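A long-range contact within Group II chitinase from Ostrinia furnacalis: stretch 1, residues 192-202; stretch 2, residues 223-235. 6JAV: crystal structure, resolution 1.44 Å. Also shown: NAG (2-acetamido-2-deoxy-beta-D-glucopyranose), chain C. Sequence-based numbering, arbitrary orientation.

Stretch 1 192-202: WIAVMTYDYHG
Stretch 2 (223-235) TYFNANYTIHYWM

Stretch 1 ends a β-strand at Val195, then runs on as loop. Stretch 2 begins as loop and becomes a helix from Ala227 that continues past Met235. Strand and helix run nearly antiparallel, at 154°, with axes 10.7 Å apart at closest approach. In register, CA of Val195 lies 7.7 Å from CA of Ile231, CA of Thr197 5.5 Å from CA of Ala227, and CA of Tyr200 6.0 Å from CA of Phe225. Asn226 (chi1 p) caps the helix: its OD1 accepts from Tyr229 N at 2.9 Å.

Ile193 (m, t), Val195 (t) and Thr197 (p) point toward the helix. Ile193 CG2 and Val195 CG2 lie over one face of the Trp234 ring (chi1 m, chi2 94°). Val195 CG2 makes a CH-pi contact, 4.2 Å from the centroid of the five-membered ring. These are methyl contacts: Val195 CG1 meets Thr230 CG2 at 3.5 Å, and Thr197 CG2 packs 4.0 Å from Ala227 CB, burying apolar surface.

Tyr200 (chi1 m, chi2 -81°) buries the most surface. Its OH donates to Thr230 OG1 at 2.7 Å, and its CD1 packs 3.8 Å from Phe225 CB. The hydrogen bond satisfies the phenol hydroxyl of a buried ring. One water, its oxygen 2.7 Å from His201 NE2, donates to Phe225 O at 2.8 Å.

Asn228 ND2 is bonded covalently to NAG C1 at 1.4 Å.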

# COMPACT_ATOMS: atom_id res chain seq x y z
N TRP A 192 7.99 9.89 -6.47
CA TRP A 192 7.23 8.77 -7.00
C TRP A 192 5.81 8.84 -6.47
O TRP A 192 5.51 9.53 -5.49
CB TRP A 192 7.86 7.38 -6.71
CG TRP A 192 7.86 7.02 -5.26
CD1 TRP A 192 6.89 6.36 -4.56
CD2 TRP A 192 8.89 7.35 -4.31
NE1 TRP A 192 7.26 6.25 -3.24
CE2 TRP A 192 8.48 6.84 -3.06
CE3 TRP A 192 10.11 8.02 -4.40
CZ2 TRP A 192 9.25 7.00 -1.90
CZ3 TRP A 192 10.87 8.18 -3.25
CH2 TRP A 192 10.44 7.65 -2.01
N ILE A 193 4.94 8.13 -7.19
CA ILE A 193 3.54 7.97 -6.86
C ILE A 193 3.33 6.47 -6.69
O ILE A 193 3.52 5.70 -7.63
CB ILE A 193 2.68 8.55 -7.99
CG1 ILE A 193 2.95 10.06 -8.08
CG2 ILE A 193 1.23 8.27 -7.73
CD1 ILE A 193 2.28 10.73 -9.31
N ALA A 194 2.99 6.05 -5.46
CA ALA A 194 2.78 4.64 -5.16
C ALA A 194 1.28 4.39 -5.35
O ALA A 194 0.45 4.77 -4.52
CB ALA A 194 3.26 4.31 -3.74
N VAL A 195 0.94 3.77 -6.48
CA VAL A 195 -0.47 3.53 -6.76
C VAL A 195 -0.92 2.28 -5.99
O VAL A 195 -0.33 1.20 -6.13
CB VAL A 195 -0.73 3.37 -8.27
CG1 VAL A 195 -2.24 3.28 -8.51
CG2 VAL A 195 -0.15 4.58 -9.03
N MET A 196 -1.95 2.44 -5.17
CA MET A 196 -2.42 1.35 -4.31
C MET A 196 -3.36 0.45 -5.10
O MET A 196 -4.58 0.43 -4.87
CB MET A 196 -3.06 1.92 -3.06
CG MET A 196 -2.01 2.61 -2.21
SD MET A 196 -2.63 3.13 -0.61
CE MET A 196 -3.41 4.40 -1.23
N THR A 197 -2.76 -0.33 -6.02
CA THR A 197 -3.45 -1.26 -6.93
C THR A 197 -3.88 -2.52 -6.18
O THR A 197 -3.50 -3.65 -6.53
CB THR A 197 -2.60 -1.57 -8.17
OG1 THR A 197 -1.21 -1.65 -7.78
CG2 THR A 197 -2.71 -0.46 -9.22
N TYR A 198 -4.70 -2.32 -5.15
CA TYR A 198 -5.23 -3.41 -4.34
C TYR A 198 -6.43 -2.87 -3.59
O TYR A 198 -6.78 -1.69 -3.68
CB TYR A 198 -4.17 -4.02 -3.40
CG TYR A 198 -3.30 -3.01 -2.65
CD1 TYR A 198 -3.82 -2.24 -1.64
CD2 TYR A 198 -1.96 -2.85 -2.99
CE1 TYR A 198 -3.01 -1.31 -0.95
CE2 TYR A 198 -1.15 -1.93 -2.30
CZ TYR A 198 -1.69 -1.19 -1.30
OH TYR A 198 -0.89 -0.28 -0.62
N ASP A 199 -7.09 -3.76 -2.85
CA ASP A 199 -8.37 -3.46 -2.21
C ASP A 199 -9.43 -3.05 -3.23
O ASP A 199 -10.32 -2.26 -2.91
CB ASP A 199 -8.25 -2.43 -1.08
CG ASP A 199 -7.48 -2.97 0.10
OD1 ASP A 199 -7.27 -4.20 0.18
OD2 ASP A 199 -7.07 -2.14 0.94
N TYR A 200 -9.37 -3.60 -4.45
CA TYR A 200 -10.44 -3.35 -5.40
C TYR A 200 -11.73 -4.01 -4.96
O TYR A 200 -12.81 -3.54 -5.34
CB TYR A 200 -10.06 -3.93 -6.75
CG TYR A 200 -9.03 -3.15 -7.51
CD1 TYR A 200 -9.38 -2.01 -8.26
CD2 TYR A 200 -7.69 -3.55 -7.52
CE1 TYR A 200 -8.44 -1.32 -8.98
CE2 TYR A 200 -6.74 -2.87 -8.25
CZ TYR A 200 -7.12 -1.75 -8.98
OH TYR A 200 -6.14 -1.10 -9.69
N HIS A 201 -11.64 -5.07 -4.15
CA HIS A 201 -12.80 -5.83 -3.68
C HIS A 201 -12.55 -6.26 -2.25
O HIS A 201 -11.40 -6.40 -1.82
CB HIS A 201 -13.03 -7.06 -4.58
CG HIS A 201 -13.39 -6.68 -5.98
ND1 HIS A 201 -14.56 -6.01 -6.28
CD2 HIS A 201 -12.70 -6.79 -7.14
CE1 HIS A 201 -14.58 -5.75 -7.58
NE2 HIS A 201 -13.47 -6.22 -8.12
N GLY A 202 -13.64 -6.42 -1.51
CA GLY A 202 -13.60 -6.77 -0.11
C GLY A 202 -15.01 -6.94 0.40
O GLY A 202 -15.98 -6.78 -0.36
N THR A 223 -15.37 -1.90 -15.97
CA THR A 223 -14.15 -2.08 -16.74
C THR A 223 -12.92 -1.54 -16.03
O THR A 223 -11.81 -1.73 -16.54
CB THR A 223 -14.29 -1.39 -18.10
OG1 THR A 223 -13.03 -1.37 -18.75
CG2 THR A 223 -14.73 0.03 -17.91
N TYR A 224 -13.09 -0.83 -14.91
CA TYR A 224 -11.98 -0.07 -14.35
C TYR A 224 -11.41 -0.58 -13.04
O TYR A 224 -10.39 -0.03 -12.59
CB TYR A 224 -12.30 1.43 -14.26
CG TYR A 224 -13.61 1.79 -13.66
CD1 TYR A 224 -13.79 1.79 -12.29
CD2 TYR A 224 -14.66 2.19 -14.47
CE1 TYR A 224 -15.02 2.14 -11.73
CE2 TYR A 224 -15.88 2.53 -13.94
CZ TYR A 224 -16.06 2.50 -12.57
OH TYR A 224 -17.27 2.84 -12.02
N PHE A 225 -11.98 -1.62 -12.44
CA PHE A 225 -11.44 -2.14 -11.17
C PHE A 225 -10.39 -3.23 -11.42
O PHE A 225 -10.54 -4.39 -11.02
CB PHE A 225 -12.57 -2.63 -10.27
CG PHE A 225 -13.25 -1.54 -9.52
CD1 PHE A 225 -12.88 -0.21 -9.71
CD2 PHE A 225 -14.24 -1.82 -8.60
CE1 PHE A 225 -13.51 0.81 -9.01
CE2 PHE A 225 -14.88 -0.81 -7.90
CZ PHE A 225 -14.51 0.50 -8.10
N ASN A 226 -9.30 -2.84 -12.07
CA ASN A 226 -8.16 -3.73 -12.25
C ASN A 226 -6.90 -2.89 -12.42
O ASN A 226 -6.98 -1.72 -12.82
CB ASN A 226 -8.38 -4.69 -13.43
CG ASN A 226 -8.64 -3.94 -14.73
OD1 ASN A 226 -7.70 -3.54 -15.43
ND2 ASN A 226 -9.91 -3.76 -15.06
N ALA A 227 -5.75 -3.49 -12.11
CA ALA A 227 -4.50 -2.74 -12.07
C ALA A 227 -4.12 -2.21 -13.45
O ALA A 227 -3.58 -1.11 -13.57
CB ALA A 227 -3.38 -3.61 -11.51
N ASN A 228 -4.40 -2.98 -14.50
CA ASN A 228 -4.06 -2.54 -15.85
C ASN A 228 -4.78 -1.24 -16.21
O ASN A 228 -4.17 -0.28 -16.72
CB ASN A 228 -4.41 -3.64 -16.85
CG ASN A 228 -4.12 -3.23 -18.25
OD1 ASN A 228 -3.01 -2.85 -18.57
ND2 ASN A 228 -5.13 -3.29 -19.10
N TYR A 229 -6.09 -1.17 -15.93
CA TYR A 229 -6.81 0.08 -16.18
C TYR A 229 -6.24 1.21 -15.33
O TYR A 229 -5.98 2.31 -15.83
CB TYR A 229 -8.31 -0.09 -15.89
CG TYR A 229 -9.06 1.18 -16.19
CD1 TYR A 229 -9.14 2.21 -15.26
CD2 TYR A 229 -9.65 1.36 -17.43
CE1 TYR A 229 -9.80 3.41 -15.56
CE2 TYR A 229 -10.30 2.54 -17.73
CZ TYR A 229 -10.37 3.55 -16.79
OH TYR A 229 -11.02 4.74 -17.10
N THR A 230 -6.07 0.96 -14.03
CA THR A 230 -5.61 2.00 -13.11
C THR A 230 -4.28 2.59 -13.54
O THR A 230 -4.09 3.81 -13.51
CB THR A 230 -5.48 1.38 -11.72
OG1 THR A 230 -6.78 1.04 -11.23
CG2 THR A 230 -4.80 2.36 -10.77
N ILE A 231 -3.30 1.74 -13.85
CA ILE A 231 -1.98 2.24 -14.19
C ILE A 231 -2.02 3.03 -15.48
O ILE A 231 -1.44 4.13 -15.59
CB ILE A 231 -0.97 1.07 -14.23
CG1 ILE A 231 -0.80 0.42 -12.84
CG2 ILE A 231 0.37 1.54 -14.82
CD1 ILE A 231 -0.24 1.36 -11.79
N HIS A 232 -2.75 2.52 -16.48
CA HIS A 232 -2.85 3.28 -17.72
C HIS A 232 -3.61 4.59 -17.51
O HIS A 232 -3.31 5.58 -18.17
CB HIS A 232 -3.54 2.42 -18.77
CG HIS A 232 -2.61 1.47 -19.46
ND1 HIS A 232 -2.54 0.13 -19.14
CD2 HIS A 232 -1.73 1.66 -20.47
CE1 HIS A 232 -1.64 -0.46 -19.91
NE2 HIS A 232 -1.14 0.45 -20.73
N TYR A 233 -4.56 4.62 -16.58
CA TYR A 233 -5.32 5.83 -16.32
C TYR A 233 -4.45 6.90 -15.66
O TYR A 233 -4.50 8.07 -16.05
CB TYR A 233 -6.54 5.50 -15.47
CG TYR A 233 -7.57 6.60 -15.48
CD1 TYR A 233 -8.19 6.96 -16.67
CD2 TYR A 233 -7.92 7.27 -14.34
CE1 TYR A 233 -9.13 7.98 -16.70
CE2 TYR A 233 -8.89 8.29 -14.35
CZ TYR A 233 -9.47 8.63 -15.54
OH TYR A 233 -10.43 9.63 -15.56
N TRP A 234 -3.63 6.52 -14.67
CA TRP A 234 -2.67 7.49 -14.12
C TRP A 234 -1.79 8.07 -15.22
O TRP A 234 -1.51 9.28 -15.23
CB TRP A 234 -1.84 6.86 -12.97
CG TRP A 234 -2.56 6.95 -11.67
CD1 TRP A 234 -3.37 6.01 -11.10
CD2 TRP A 234 -2.53 8.06 -10.76
NE1 TRP A 234 -3.88 6.48 -9.89
CE2 TRP A 234 -3.38 7.74 -9.68
CE3 TRP A 234 -1.89 9.32 -10.79
CZ2 TRP A 234 -3.62 8.64 -8.62
CZ3 TRP A 234 -2.10 10.19 -9.73
CH2 TRP A 234 -2.96 9.85 -8.65
N MET A 235 -1.34 7.24 -16.17
CA MET A 235 -0.52 7.75 -17.27
C MET A 235 -1.33 8.64 -18.21
O MET A 235 -0.84 9.70 -18.62
CB MET A 235 0.16 6.59 -18.00
CG MET A 235 1.20 5.91 -17.10
SD MET A 235 2.35 4.84 -17.97
CE MET A 235 1.22 3.57 -18.41
C1 NAG C . -4.98 -2.83 -20.45
C2 NAG C . -5.77 -3.68 -21.43
C3 NAG C . -5.80 -3.03 -22.81
C4 NAG C . -6.28 -1.58 -22.71
C5 NAG C . -5.45 -0.82 -21.68
C6 NAG C . -5.94 0.60 -21.45
C7 NAG C . -5.93 -6.14 -21.30
C8 NAG C . -7.40 -5.95 -21.08
N2 NAG C . -5.21 -5.03 -21.49
O3 NAG C . -6.71 -3.75 -23.63
O4 NAG C . -6.21 -0.92 -23.97
O5 NAG C . -5.52 -1.50 -20.42
O6 NAG C . -7.12 0.69 -20.66
O7 NAG C . -5.43 -7.25 -21.34
O HOH W 1 -12.72 -6.05 -10.69